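Local coordinates for protein putative TetR family transcriptional regulator (Streptomyces coelicolor A3, PDB 3BQY) that probably binds DNA at regulatory regions as a dimeric repressor of the TetR family, controlling transcription through an N-terminal helix-turn-helix domain, at residues A78-A83 with D113-V118; G71-R76 with L198-L203; V8-D13 with A29-V34. One frame throughout, in Å; residues are numbered along the deposited sequence.

Contact 1 (A78-A83 with D113-V118); sequences ARLARA and DGLVGV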
ATOM      1  N   ALA A  78     -12.907 -10.094   8.859  1.00 22.03           N
ATOM      2  CA  ALA A  78     -12.586  -8.780   9.439  1.00 22.83           C
ATOM      3  C   ALA A  78     -11.532  -8.919  10.552  1.00 23.14           C
ATOM      4  O   ALA A  78     -10.640  -8.086  10.645  1.00 23.34           O
ATOM      5  CB  ALA A  78     -13.860  -8.103   9.998  1.00 22.17           C
ATOM      6  N   ARG A  79     -11.652  -9.932  11.416  1.00 22.27           N
ATOM      7  CA  ARG A  79     -10.666 -10.104  12.505  1.00 22.75           C
ATOM      8  C   ARG A  79      -9.264 -10.359  11.968  1.00 21.93           C
ATOM      9  O   ARG A  79      -8.293  -9.862  12.516  1.00 21.88           O
ATOM     10  CB  ARG A  79     -11.058 -11.239  13.475  1.00 22.68           C
ATOM     11  CG  ARG A  79     -12.214 -10.850  14.402  1.00 25.34           C
ATOM     12  CD  ARG A  79     -12.172 -11.652  15.704  1.00 29.88           C
ATOM     13  NE  ARG A  79     -12.229 -13.084  15.412  1.00 33.78           N
ATOM     14  CZ  ARG A  79     -13.344 -13.803  15.354  1.00 34.79           C
ATOM     15  NH1 ARG A  79     -14.523 -13.234  15.575  1.00 33.31           N
ATOM     16  NH2 ARG A  79     -13.268 -15.093  15.064  1.00 36.39           N
ATOM     17  N   LEU A  80      -9.165 -11.136  10.896  1.00 21.87           N
ATOM     18  CA  LEU A  80      -7.868 -11.378  10.244  1.00 22.56           C
ATOM     19  C   LEU A  80      -7.248 -10.090   9.700  1.00 22.21           C
ATOM     20  O   LEU A  80      -6.048  -9.857   9.884  1.00 22.86           O
ATOM     21  CB  LEU A  80      -8.020 -12.379   9.106  1.00 22.96           C
ATOM     22  CG  LEU A  80      -8.157 -13.852   9.516  1.00 23.02           C
ATOM     23  CD1 LEU A  80      -8.665 -14.604   8.306  1.00 22.62           C
ATOM     24  CD2 LEU A  80      -6.785 -14.435   9.980  1.00 24.40           C
ATOM     25  N   ALA A  81      -8.038  -9.288   8.986  1.00 22.82           N
ATOM     26  CA  ALA A  81      -7.550  -8.015   8.441  1.00 23.06           C
ATOM     27  C   ALA A  81      -7.166  -7.067   9.565  1.00 22.82           C
ATOM     28  O   ALA A  81      -6.107  -6.442   9.526  1.00 22.73           O
ATOM     29  CB  ALA A  81      -8.628  -7.353   7.549  1.00 22.70           C
ATOM     30  N   ARG A  82      -8.014  -6.961  10.583  1.00 23.47           N
ATOM     31  CA  ARG A  82      -7.669  -6.124  11.740  1.00 23.88           C
ATOM     32  C   ARG A  82      -6.378  -6.552  12.447  1.00 22.90           C
ATOM     33  O   ARG A  82      -5.585  -5.714  12.888  1.00 22.84           O
ATOM     34  CB  ARG A  82      -8.787  -6.173  12.788  1.00 24.96           C
ATOM     35  CG  ARG A  82      -9.993  -5.397  12.447  1.00 28.99           C
ATOM     36  CD  ARG A  82     -10.980  -5.392  13.625  1.00 31.67           C
ATOM     37  NE  ARG A  82     -12.266  -5.064  13.060  1.00 30.12           N
ATOM     38  CZ  ARG A  82     -13.330  -5.829  13.082  1.00 31.24           C
ATOM     39  NH1 ARG A  82     -13.318  -6.999  13.721  1.00 32.96           N
ATOM     40  NH2 ARG A  82     -14.440  -5.370  12.524  1.00 32.98           N
ATOM     41  N   ALA A  83      -6.197  -7.859  12.605  1.00 22.29           N
ATOM     42  CA  ALA A  83      -5.019  -8.379  13.282  1.00 21.81           C
ATOM     43  C   ALA A  83      -3.787  -8.107  12.450  1.00 21.98           C
ATOM     44  O   ALA A  83      -2.738  -7.792  13.002  1.00 22.18           O
ATOM     45  CB  ALA A  83      -5.146  -9.889  13.546  1.00 21.04           C
ATOM     46  N   ASP A 113      -3.643 -18.611   3.830  1.00 22.43           N
ATOM     47  CA  ASP A 113      -4.413 -19.857   3.741  1.00 22.93           C
ATOM     48  C   ASP A 113      -5.677 -19.770   4.605  1.00 23.26           C
ATOM     49  O   ASP A 113      -6.754 -20.204   4.193  1.00 22.94           O
ATOM     50  CB  ASP A 113      -3.516 -21.042   4.179  1.00 22.66           C
ATOM     51  CG  ASP A 113      -4.171 -22.396   3.930  1.00 24.40           C
ATOM     52  OD1 ASP A 113      -4.376 -22.774   2.764  1.00 23.74           O
ATOM     53  OD2 ASP A 113      -4.496 -23.076   4.900  1.00 24.29           O
ATOM     54  N   GLY A 114      -5.534 -19.201   5.810  1.00 23.30           N
ATOM     55  CA  GLY A 114      -6.642 -19.081   6.752  1.00 23.56           C
ATOM     56  C   GLY A 114      -7.724 -18.187   6.172  1.00 23.80           C
ATOM     57  O   GLY A 114      -8.909 -18.538   6.215  1.00 23.11           O
ATOM     58  N   LEU A 115      -7.326 -17.036   5.626  1.00 22.37           N
ATOM     59  CA  LEU A 115      -8.299 -16.096   5.020  1.00 22.89           C
ATOM     60  C   LEU A 115      -9.037 -16.713   3.830  1.00 22.82           C
ATOM     61  O   LEU A 115     -10.273 -16.652   3.752  1.00 22.66           O
ATOM     62  CB  LEU A 115      -7.617 -14.776   4.606  1.00 23.62           C
ATOM     63  CG  LEU A 115      -8.581 -13.599   4.281  1.00 27.14           C
ATOM     64  CD1 LEU A 115      -7.856 -12.223   4.389  1.00 29.22           C
ATOM     65  CD2 LEU A 115      -9.196 -13.719   2.926  1.00 27.52           C
ATOM     66  N   VAL A 116      -8.286 -17.297   2.893  1.00 21.72           N
ATOM     67  CA  VAL A 116      -8.911 -17.972   1.749  1.00 20.81           C
ATOM     68  C   VAL A 116      -9.850 -19.101   2.231  1.00 20.77           C
ATOM     69  O   VAL A 116     -10.961 -19.273   1.690  1.00 20.62           O
ATOM     70  CB  VAL A 116      -7.828 -18.519   0.756  1.00 21.05           C
ATOM     71  CG1 VAL A 116      -8.485 -19.349  -0.372  1.00 21.31           C
ATOM     72  CG2 VAL A 116      -6.974 -17.356   0.155  1.00 19.24           C
ATOM     73  N   GLY A 117      -9.403 -19.870   3.238  1.00 20.49           N
ATOM     74  CA  GLY A 117     -10.210 -20.953   3.816  1.00 20.49           C
ATOM     75  C   GLY A 117     -11.528 -20.480   4.415  1.00 20.71           C
ATOM     76  O   GLY A 117     -12.577 -21.097   4.243  1.00 19.00           O
ATOM     77  N   VAL A 118     -11.482 -19.377   5.138  1.00 20.35           N
ATOM     78  CA  VAL A 118     -12.721 -18.823   5.722  1.00 19.87           C
ATOM     79  C   VAL A 118     -13.759 -18.573   4.614  1.00 20.63           C
ATOM     80  O   VAL A 118     -14.925 -18.941   4.748  1.00 19.20           O
ATOM     81  CB  VAL A 118     -12.404 -17.510   6.484  1.00 21.10           C
ATOM     82  CG1 VAL A 118     -13.690 -16.708   6.790  1.00 19.83           C
ATOM     83  CG2 VAL A 118     -11.666 -17.867   7.794  1.00 20.86           C
TER
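Leu80 meets Leu115 and Val118 where two antiparallel helices pack in the all-helical C-terminal domain of a TetR-type regulator. The axes of the two short segments run at 159° to each other and come within 10.5 Å, far enough apart that one long side chain has to bridge most of the gap. Leucine suits that task: with CG anti to the carbonyl carbon (chi1 -77°), Leu80 points at helix 106-121, and its CD1 methyl does nearly all the touching.

The contact is purely apolar. CD1 lands over the backbone of Leu115, 3.6 Å from its CA, and so meets the root of that side chain more than its branches. Leu115 turns its own CG anti to the backbone N (chi1 -166°), and the two leucines pass each other at a slant; Leu115 also touches Val136 on helix 126-151. Gly114 adds a low stretch of surface beside the same methyl, its C atom lying 4.3 Å from Leu80 CD1. Ala81, next in the chain, packs its methyl on Val136 and Thr140 of helix 126-151 and on Leu196 of helix 188-206.

Charged groups stay off this interface. Arg79 donates to the backbone oxygens of Ala64 and Asp70, and Arg82 forms a salt bridge with Glu193. Asp113 of helix 106-121 accepts a hydrogen bond from the backbone N of Leu176 of the second subunit. One turn beyond Leu115, Val118 closes the row more loosely, its CG2 standing 4.5 Å from Leu80 CD1.

Contact 2 (G71-R76 with L198-L203); sequences GDWSER and LLLDGL. With PO4 (phosphate ion), chain B.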
ATOM      1  N   GLY A  71     -18.141 -16.123  15.217  1.00 30.91           N
ATOM      2  CA  GLY A  71     -18.563 -15.086  14.293  1.00 29.14           C
ATOM      3  C   GLY A  71     -18.809 -15.733  12.923  1.00 28.13           C
ATOM      4  O   GLY A  71     -18.336 -16.842  12.647  1.00 28.05           O
ATOM      5  N   ASP A  72     -19.556 -15.049  12.067  1.00 26.97           N
ATOM      6  CA  ASP A  72     -19.808 -15.518  10.703  1.00 25.72           C
ATOM      7  C   ASP A  72     -18.541 -15.271   9.853  1.00 24.30           C
ATOM      8  O   ASP A  72     -17.562 -14.717  10.350  1.00 22.98           O
ATOM      9  CB  ASP A  72     -21.011 -14.767  10.125  1.00 26.66           C
ATOM     10  CG  ASP A  72     -20.645 -13.348   9.673  1.00 32.01           C
ATOM     11  OD1 ASP A  72     -19.884 -12.683  10.389  1.00 31.93           O
ATOM     12  OD2 ASP A  72     -21.043 -12.934   8.561  1.00 40.02           O
ATOM     13  N   TRP A  73     -18.565 -15.652   8.575  1.00 22.90           N
ATOM     14  CA  TRP A  73     -17.383 -15.528   7.732  1.00 22.93           C
ATOM     15  C   TRP A  73     -16.899 -14.051   7.632  1.00 22.73           C
ATOM     16  O   TRP A  73     -15.685 -13.796   7.526  1.00 22.30           O
ATOM     17  CB  TRP A  73     -17.662 -16.102   6.324  1.00 23.42           C
ATOM     18  CG  TRP A  73     -18.723 -15.339   5.582  1.00 23.36           C
ATOM     19  CD1 TRP A  73     -20.077 -15.598   5.559  1.00 25.64           C
ATOM     20  CD2 TRP A  73     -18.521 -14.166   4.782  1.00 24.53           C
ATOM     21  NE1 TRP A  73     -20.728 -14.656   4.761  1.00 25.34           N
ATOM     22  CE2 TRP A  73     -19.793 -13.765   4.289  1.00 24.70           C
ATOM     23  CE3 TRP A  73     -17.372 -13.408   4.422  1.00 23.06           C
ATOM     24  CZ2 TRP A  73     -19.961 -12.637   3.472  1.00 24.60           C
ATOM     25  CZ3 TRP A  73     -17.547 -12.285   3.608  1.00 25.24           C
ATOM     26  CH2 TRP A  73     -18.841 -11.904   3.154  1.00 25.03           C
ATOM     27  N   SER A  74     -17.839 -13.096   7.607  1.00 22.87           N
ATOM     28  CA  SER A  74     -17.451 -11.686   7.442  1.00 23.13           C
ATOM     29  C   SER A  74     -16.749 -11.181   8.706  1.00 22.97           C
ATOM     30  O   SER A  74     -15.753 -10.440   8.604  1.00 22.64           O
ATOM     31  CB  SER A  74     -18.638 -10.776   7.053  1.00 23.95           C
ATOM     32  OG  SER A  74     -19.610 -10.757   8.075  1.00 27.08           O
ATOM     33  N   GLU A  75     -17.246 -11.577   9.880  1.00 22.36           N
ATOM     34  CA  GLU A  75     -16.580 -11.230  11.139  0.50 22.93           C
ATOM     35  C   GLU A  75     -15.203 -11.880  11.240  1.00 22.51           C
ATOM     36  O   GLU A  75     -14.236 -11.245  11.653  1.00 22.51           O
ATOM     37  CB  GLU A  75     -17.420 -11.613  12.369  0.50 23.64           C
ATOM     38  CG  GLU A  75     -16.886 -11.001  13.669  0.50 26.51           C
ATOM     39  CD  GLU A  75     -16.622  -9.505  13.529  0.50 30.64           C
ATOM     40  OE1 GLU A  75     -17.552  -8.790  13.098  0.50 30.36           O
ATOM     41  OE2 GLU A  75     -15.473  -9.055  13.785  0.50 32.06           O
ATOM     42  N   ARG A  76     -15.079 -13.144  10.843  1.00 21.42           N
ATOM     43  CA  ARG A  76     -13.753 -13.781  10.943  1.00 21.34           C
ATOM     44  C   ARG A  76     -12.756 -13.169   9.941  1.00 21.78           C
ATOM     45  O   ARG A  76     -11.570 -13.010  10.237  1.00 21.94           O
ATOM     46  CB  ARG A  76     -13.870 -15.301  10.762  1.00 21.05           C
ATOM     47  CG  ARG A  76     -14.714 -15.921  11.903  1.00 22.79           C
ATOM     48  CD  ARG A  76     -14.969 -17.399  11.621  1.00 23.62           C
ATOM     49  NE  ARG A  76     -13.720 -18.174  11.748  1.00 25.22           N
ATOM     50  CZ  ARG A  76     -13.377 -19.220  10.989  1.00 26.36           C
ATOM     51  NH1 ARG A  76     -14.123 -19.610   9.961  1.00 25.48           N
ATOM     52  NH2 ARG A  76     -12.239 -19.861  11.242  1.00 28.17           N
ATOM     53  N   LEU A 198     -16.723  -1.868   3.294  1.00 24.59           N
ATOM     54  CA  LEU A 198     -16.955  -1.831   1.823  1.00 23.25           C
ATOM     55  C   LEU A 198     -16.586  -3.188   1.168  1.00 23.20           C
ATOM     56  O   LEU A 198     -17.368  -3.719   0.362  1.00 23.07           O
ATOM     57  CB  LEU A 198     -16.149  -0.734   1.114  1.00 22.97           C
ATOM     58  CG  LEU A 198     -16.478   0.711   1.487  1.00 22.05           C
ATOM     59  CD1 LEU A 198     -15.658   1.665   0.619  1.00 22.78           C
ATOM     60  CD2 LEU A 198     -17.993   0.964   1.289  1.00 19.45           C
ATOM     61  N   LEU A 199     -15.386  -3.687   1.469  1.00 22.13           N
ATOM     62  CA  LEU A 199     -14.901  -4.966   0.911  1.00 22.52           C
ATOM     63  C   LEU A 199     -15.829  -6.109   1.287  1.00 23.59           C
ATOM     64  O   LEU A 199     -16.183  -6.914   0.427  1.00 23.66           O
ATOM     65  CB  LEU A 199     -13.448  -5.291   1.370  1.00 21.81           C
ATOM     66  CG  LEU A 199     -12.376  -4.290   0.852  1.00 22.04           C
ATOM     67  CD1 LEU A 199     -10.939  -4.554   1.452  1.00 22.58           C
ATOM     68  CD2 LEU A 199     -12.289  -4.402  -0.691  1.00 18.61           C
ATOM     69  N   LEU A 200     -16.241  -6.166   2.557  1.00 23.66           N
ATOM     70  CA  LEU A 200     -17.084  -7.263   3.025  1.00 24.01           C
ATOM     71  C   LEU A 200     -18.491  -7.189   2.432  1.00 24.33           C
ATOM     72  O   LEU A 200     -19.060  -8.224   2.070  1.00 24.05           O
ATOM     73  CB  LEU A 200     -17.146  -7.283   4.554  1.00 24.40           C
ATOM     74  CG  LEU A 200     -15.805  -7.603   5.222  1.00 25.58           C
ATOM     75  CD1 LEU A 200     -15.913  -7.339   6.716  1.00 27.18           C
ATOM     76  CD2 LEU A 200     -15.304  -9.053   4.941  1.00 23.14           C
ATOM     77  N   ASP A 201     -19.048  -5.981   2.333  1.00 23.63           N
ATOM     78  CA  ASP A 201     -20.335  -5.768   1.643  1.00 24.93           C
ATOM     79  C   ASP A 201     -20.226  -6.180   0.177  1.00 24.28           C
ATOM     80  O   ASP A 201     -21.142  -6.803  -0.368  1.00 24.08           O
ATOM     81  CB  ASP A 201     -20.779  -4.296   1.728  1.00 24.88           C
ATOM     82  CG  ASP A 201     -21.379  -3.940   3.085  1.00 28.95           C
ATOM     83  OD1 ASP A 201     -21.677  -4.861   3.870  1.00 33.12           O
ATOM     84  OD2 ASP A 201     -21.565  -2.737   3.357  1.00 32.33           O
ATOM     85  N   GLY A 202     -19.118  -5.816  -0.460  1.00 23.82           N
ATOM     86  CA  GLY A 202     -18.859  -6.224  -1.844  1.00 23.06           C
ATOM     87  C   GLY A 202     -18.798  -7.746  -1.947  1.00 24.01           C
ATOM     88  O   GLY A 202     -19.372  -8.324  -2.873  1.00 23.30           O
ATOM     89  N   LEU A 203     -18.096  -8.406  -1.018  1.00 22.67           N
ATOM     90  CA  LEU A 203     -18.068  -9.878  -1.013  1.00 23.72           C
ATOM     91  C   LEU A 203     -19.456 -10.479  -0.821  1.00 24.97           C
ATOM     92  O   LEU A 203     -19.793 -11.486  -1.478  1.00 24.75           O
ATOM     93  CB  LEU A 203     -17.101 -10.412   0.047  1.00 23.18           C
ATOM     94  CG  LEU A 203     -15.636 -10.249  -0.363  1.00 24.47           C
ATOM     95  CD1 LEU A 203     -14.707 -10.411   0.852  1.00 23.71           C
ATOM     96  CD2 LEU A 203     -15.325 -11.259  -1.495  1.00 23.75           C
TER
HETATM   97  P   PO4 B 302     -23.723 -16.720   5.980  0.80 60.79           P
HETATM   98  O1  PO4 B 302     -23.531 -15.305   5.470  0.80 58.97           O
HETATM   99  O2  PO4 B 302     -23.333 -16.780   7.444  0.80 58.00           O
HETATM  100  O3  PO4 B 302     -25.184 -17.098   5.784  0.80 59.50           O
HETATM  101  O4  PO4 B 302     -22.870 -17.700   5.186  0.80 60.60           O
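Leu200 and Trp73 carry this contact, with Ser74 as the third partner, where the first turn of helix 73-89 lies against helix 188-206. Leu200 points at the opposing turn and brings its CD1 to 3.6 Å from the backbone O of Ser74, while its CD2 lies 4.2 Å from CZ3 of Trp73. The branched leucine thus fills the angle between indole and helix backbone.

Trp73 brings its indole to the interface by its six-membered ring. Its CG sits between the backbone N and the carbonyl carbon (chi1 64°), which carries that ring toward helix 188-206. There CH2 approaches Leu203 CB at 3.9 Å, and the ring edge faces Leu200 O near its plane. Elsewhere on its edge the indole presents NE1 to a phosphate ion, probably from the crystallisation liquor: NE1 donates to O1 over 3.0 Å, bent to 138°. Arg207 also binds this phosphate, and Phe124 meets Trp73 edge-to-face. Were Trp73 replaced by an alanine, Leu200 and Leu203 would probably face a gap and the phosphate would lose its indole donor.

Ser74 is small enough to lie against the indole, its CB on one face near the rim. Its OG donates to the syn lone pair of Asp72 OD2, 2.7 Å away. Asp72 is the N-cap: OD1 accepts from Glu75 N at 2.9 Å, from above the carboxylate plane, and OD2 takes a weak bond from Ser74 N.

The chemistry is therefore divided: carboxylate and hydroxyl tie up the helix start within its own segment, while the grip on helix 188-206, which also packs against the second subunit, is mainly apolar.

Contact 3 (V8-D13 with A29-V34); sequences VQTALD and AQAMDV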
ATOM      1  N   VAL A   8      16.838 -10.448  15.384  1.00 29.86           N
ATOM      2  CA  VAL A   8      15.561  -9.925  14.897  1.00 29.61           C
ATOM      3  C   VAL A   8      14.895  -9.017  15.945  1.00 29.02           C
ATOM      4  O   VAL A   8      14.368  -7.954  15.615  1.00 28.20           O
ATOM      5  CB  VAL A   8      14.582 -11.058  14.475  1.00 30.54           C
ATOM      6  CG1 VAL A   8      13.178 -10.477  14.185  1.00 27.98           C
ATOM      7  CG2 VAL A   8      15.130 -11.787  13.225  1.00 31.42           C
ATOM      8  N   GLN A   9      14.944  -9.425  17.208  1.00 28.47           N
ATOM      9  CA  GLN A   9      14.340  -8.632  18.274  1.00 28.57           C
ATOM     10  C   GLN A   9      15.051  -7.288  18.438  1.00 27.59           C
ATOM     11  O   GLN A   9      14.412  -6.255  18.571  1.00 26.90           O
ATOM     12  CB  GLN A   9      14.343  -9.397  19.603  1.00 28.85           C
ATOM     13  CG  GLN A   9      13.515  -8.712  20.686  1.00 33.06           C
ATOM     14  CD  GLN A   9      12.077  -8.408  20.241  1.00 38.21           C
ATOM     15  OE1 GLN A   9      11.278  -9.321  20.030  1.00 41.21           O
ATOM     16  NE2 GLN A   9      11.753  -7.118  20.086  1.00 39.28           N
ATOM     17  N   THR A  10      16.373  -7.314  18.434  1.00 27.68           N
ATOM     18  CA  THR A  10      17.168  -6.081  18.520  1.00 28.00           C
ATOM     19  C   THR A  10      16.854  -5.130  17.351  1.00 27.47           C
ATOM     20  O   THR A  10      16.673  -3.919  17.551  1.00 27.34           O
ATOM     21  CB  THR A  10      18.666  -6.394  18.636  1.00 27.85           C
ATOM     22  OG1 THR A  10      18.882  -7.163  19.828  1.00 28.75           O
ATOM     23  CG2 THR A  10      19.500  -5.104  18.735  1.00 28.59           C
ATOM     24  N   ALA A  11      16.757  -5.690  16.147  1.00 27.39           N
ATOM     25  CA  ALA A  11      16.399  -4.930  14.961  1.00 27.06           C
ATOM     26  C   ALA A  11      15.011  -4.290  15.078  1.00 27.20           C
ATOM     27  O   ALA A  11      14.842  -3.111  14.759  1.00 27.23           O
ATOM     28  CB  ALA A  11      16.519  -5.806  13.710  1.00 27.98           C
ATOM     29  N   LEU A  12      14.024  -5.045  15.574  1.00 27.19           N
ATOM     30  CA  LEU A  12      12.698  -4.492  15.842  1.00 27.16           C
ATOM     31  C   LEU A  12      12.737  -3.366  16.897  1.00 27.45           C
ATOM     32  O   LEU A  12      12.002  -2.382  16.775  1.00 27.30           O
ATOM     33  CB  LEU A  12      11.721  -5.601  16.288  1.00 27.12           C
ATOM     34  CG  LEU A  12      11.380  -6.605  15.162  1.00 27.82           C
ATOM     35  CD1 LEU A  12      10.689  -7.821  15.760  1.00 27.66           C
ATOM     36  CD2 LEU A  12      10.509  -5.977  14.065  1.00 27.00           C
ATOM     37  N   ASP A  13      13.559  -3.539  17.933  1.00 26.63           N
ATOM     38  CA  ASP A  13      13.782  -2.484  18.931  1.00 27.56           C
ATOM     39  C   ASP A  13      14.317  -1.209  18.263  1.00 27.40           C
ATOM     40  O   ASP A  13      13.757  -0.129  18.455  1.00 27.35           O
ATOM     41  CB  ASP A  13      14.774  -2.959  20.001  1.00 27.64           C
ATOM     42  CG  ASP A  13      14.162  -3.998  20.954  1.00 29.76           C
ATOM     43  OD1 ASP A  13      12.917  -4.112  21.003  1.00 30.21           O
ATOM     44  OD2 ASP A  13      14.934  -4.681  21.678  1.00 33.13           O
ATOM     45  N   ALA A  29      24.786  -3.839  14.314  1.00 28.92           N
ATOM     46  CA  ALA A  29      26.026  -4.314  14.918  1.00 29.83           C
ATOM     47  C   ALA A  29      26.436  -3.442  16.124  1.00 30.40           C
ATOM     48  O   ALA A  29      26.840  -3.970  17.163  1.00 30.48           O
ATOM     49  CB  ALA A  29      27.159  -4.357  13.878  1.00 29.30           C
ATOM     50  N   GLN A  30      26.340  -2.116  15.972  1.00 31.34           N
ATOM     51  CA  GLN A  30      26.687  -1.185  17.069  1.00 32.34           C
ATOM     52  C   GLN A  30      25.755  -1.480  18.249  1.00 33.91           C
ATOM     53  O   GLN A  30      26.210  -1.617  19.378  1.00 34.17           O
ATOM     54  CB  GLN A  30      26.617   0.309  16.637  1.00 32.33           C
ATOM     55  CG  GLN A  30      27.697   0.772  15.608  1.00 30.70           C
ATOM     56  CD  GLN A  30      27.277   1.994  14.766  1.00 30.45           C
ATOM     57  OE1 GLN A  30      26.181   2.581  15.035  1.00 34.12           O
ATOM     58  NE2 GLN A  30      28.164   2.376  13.718  1.00 32.80           N
ATOM     59  N   ALA A  31      24.461  -1.641  17.960  1.00 35.44           N
ATOM     60  CA  ALA A  31      23.443  -1.941  18.984  1.00 37.22           C
ATOM     61  C   ALA A  31      23.706  -3.224  19.778  1.00 38.34           C
ATOM     62  O   ALA A  31      23.420  -3.271  20.972  1.00 38.73           O
ATOM     63  CB  ALA A  31      22.047  -1.982  18.367  1.00 36.83           C
HETATM   64  N   MSE A  32      24.248  -4.250  19.122  1.00 39.46           N
HETATM   65  CA  MSE A  32      24.516  -5.538  19.778  1.00 40.92           C
HETATM   66  C   MSE A  32      25.973  -5.721  20.191  1.00 40.87           C
HETATM   67  O   MSE A  32      26.355  -6.804  20.656  1.00 40.94           O
HETATM   68  CB  MSE A  32      24.130  -6.693  18.863  1.00 40.37           C
HETATM   69  CG  MSE A  32      22.787  -6.518  18.195  1.00 42.16           C
HETATM   70 SE   MSE A  32      22.358  -8.072  17.113  0.80 44.19          SE
HETATM   71  CE  MSE A  32      21.852  -9.271  18.582  1.00 39.31           C
ATOM     72  N   ASP A  33      26.784  -4.680  20.000  1.00 41.07           N
ATOM     73  CA  ASP A  33      28.209  -4.730  20.328  1.00 41.48           C
ATOM     74  C   ASP A  33      28.884  -5.953  19.682  1.00 41.30           C
ATOM     75  O   ASP A  33      29.559  -6.738  20.350  1.00 41.59           O
ATOM     76  CB  ASP A  33      28.409  -4.696  21.856  1.00 41.61           C
ATOM     77  CG  ASP A  33      29.795  -4.210  22.268  1.00 42.79           C
ATOM     78  OD1 ASP A  33      30.777  -4.389  21.511  1.00 43.93           O
ATOM     79  OD2 ASP A  33      29.907  -3.648  23.375  1.00 44.41           O
ATOM     80  N   VAL A  34      28.662  -6.118  18.378  1.00 41.08           N
ATOM     81  CA  VAL A  34      29.396  -7.103  17.566  1.00 40.65           C
ATOM     82  C   VAL A  34      29.970  -6.402  16.330  1.00 40.46           C
ATOM     83  O   VAL A  34      29.767  -5.199  16.162  1.00 40.32           O
ATOM     84  CB  VAL A  34      28.519  -8.328  17.168  1.00 40.84           C
ATOM     85  CG1 VAL A  34      28.183  -9.175  18.391  1.00 40.67           C
ATOM     86  CG2 VAL A  34      27.231  -7.898  16.415  1.00 39.70           C
TER
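This is a small, surface-lying, mainly apolar contact inside the N-terminal DNA-binding domain, made where Thr10 of helix 4-18 meets Ala31 and Met32 in the last turn of helix 25-32. Met32 is present as selenomethionine. Thr10 is the centre of it, and its methyl and hydroxyl have separate tasks.

The methyl CG2, anti to the backbone N, is directed across the gap and lies 3.6 Å from CG of Met32. Ala31 CB reaches the same methyl at 4.0 Å, so that CG2 meets both neighbouring residues. A short side chain fits at Ala31, which can come up to Thr10 with a single methyl and also touches Leu14. The longer Met32 crosses Thr10 at a slant; a bend at its third torsion (chi3 76°) brings CE round to 3.8 Å from Thr10 OG1, and the side chain also touches Thr7.

The hydroxyl is occupied within its own helix, where OG1 hydrogen-bonds to the backbone O of Arg6. Threonine suits this position because it can pair its polar branch with the previous turn while offering carbon to its neighbour. Thr10 and Ala11 also touch Leu28, and Ala11 meets Met53 of helix 46-57.

Asp33 leaves helical angles, with a positive phi of 52°, in a Schellman motif that includes a bond from Val34 N to Ala29 O at 3.1 Å. The arrangement is that of the three-helix TetR N-terminal domain, in which helix 4-18 packs against the first helix of the predicted helix-turn-helix.

How the contacts relate
Contacts 1 and 2 form one continuous piece of the C-terminal domain, their centres 10 Å apart. Both use helix 73-89, and contact 1 is nested within the chain loop that contact 2 closes. They join directly: Arg82 NH1 makes a 3.0 Å salt bridge to Glu75 OE2, in the conformer of Glu75 given here, and Val118 CG1 packs 3.6 Å from the backbone O of Trp73. Both also reach the second subunit, whereas contact 3 does not. Contact 3 belongs to the DNA-binding domain, its centre about 32 Å from that of contact 1 and about 40 Å from that of contact 2, whose phosphate therefore lies far from the predicted helix-turn-helix.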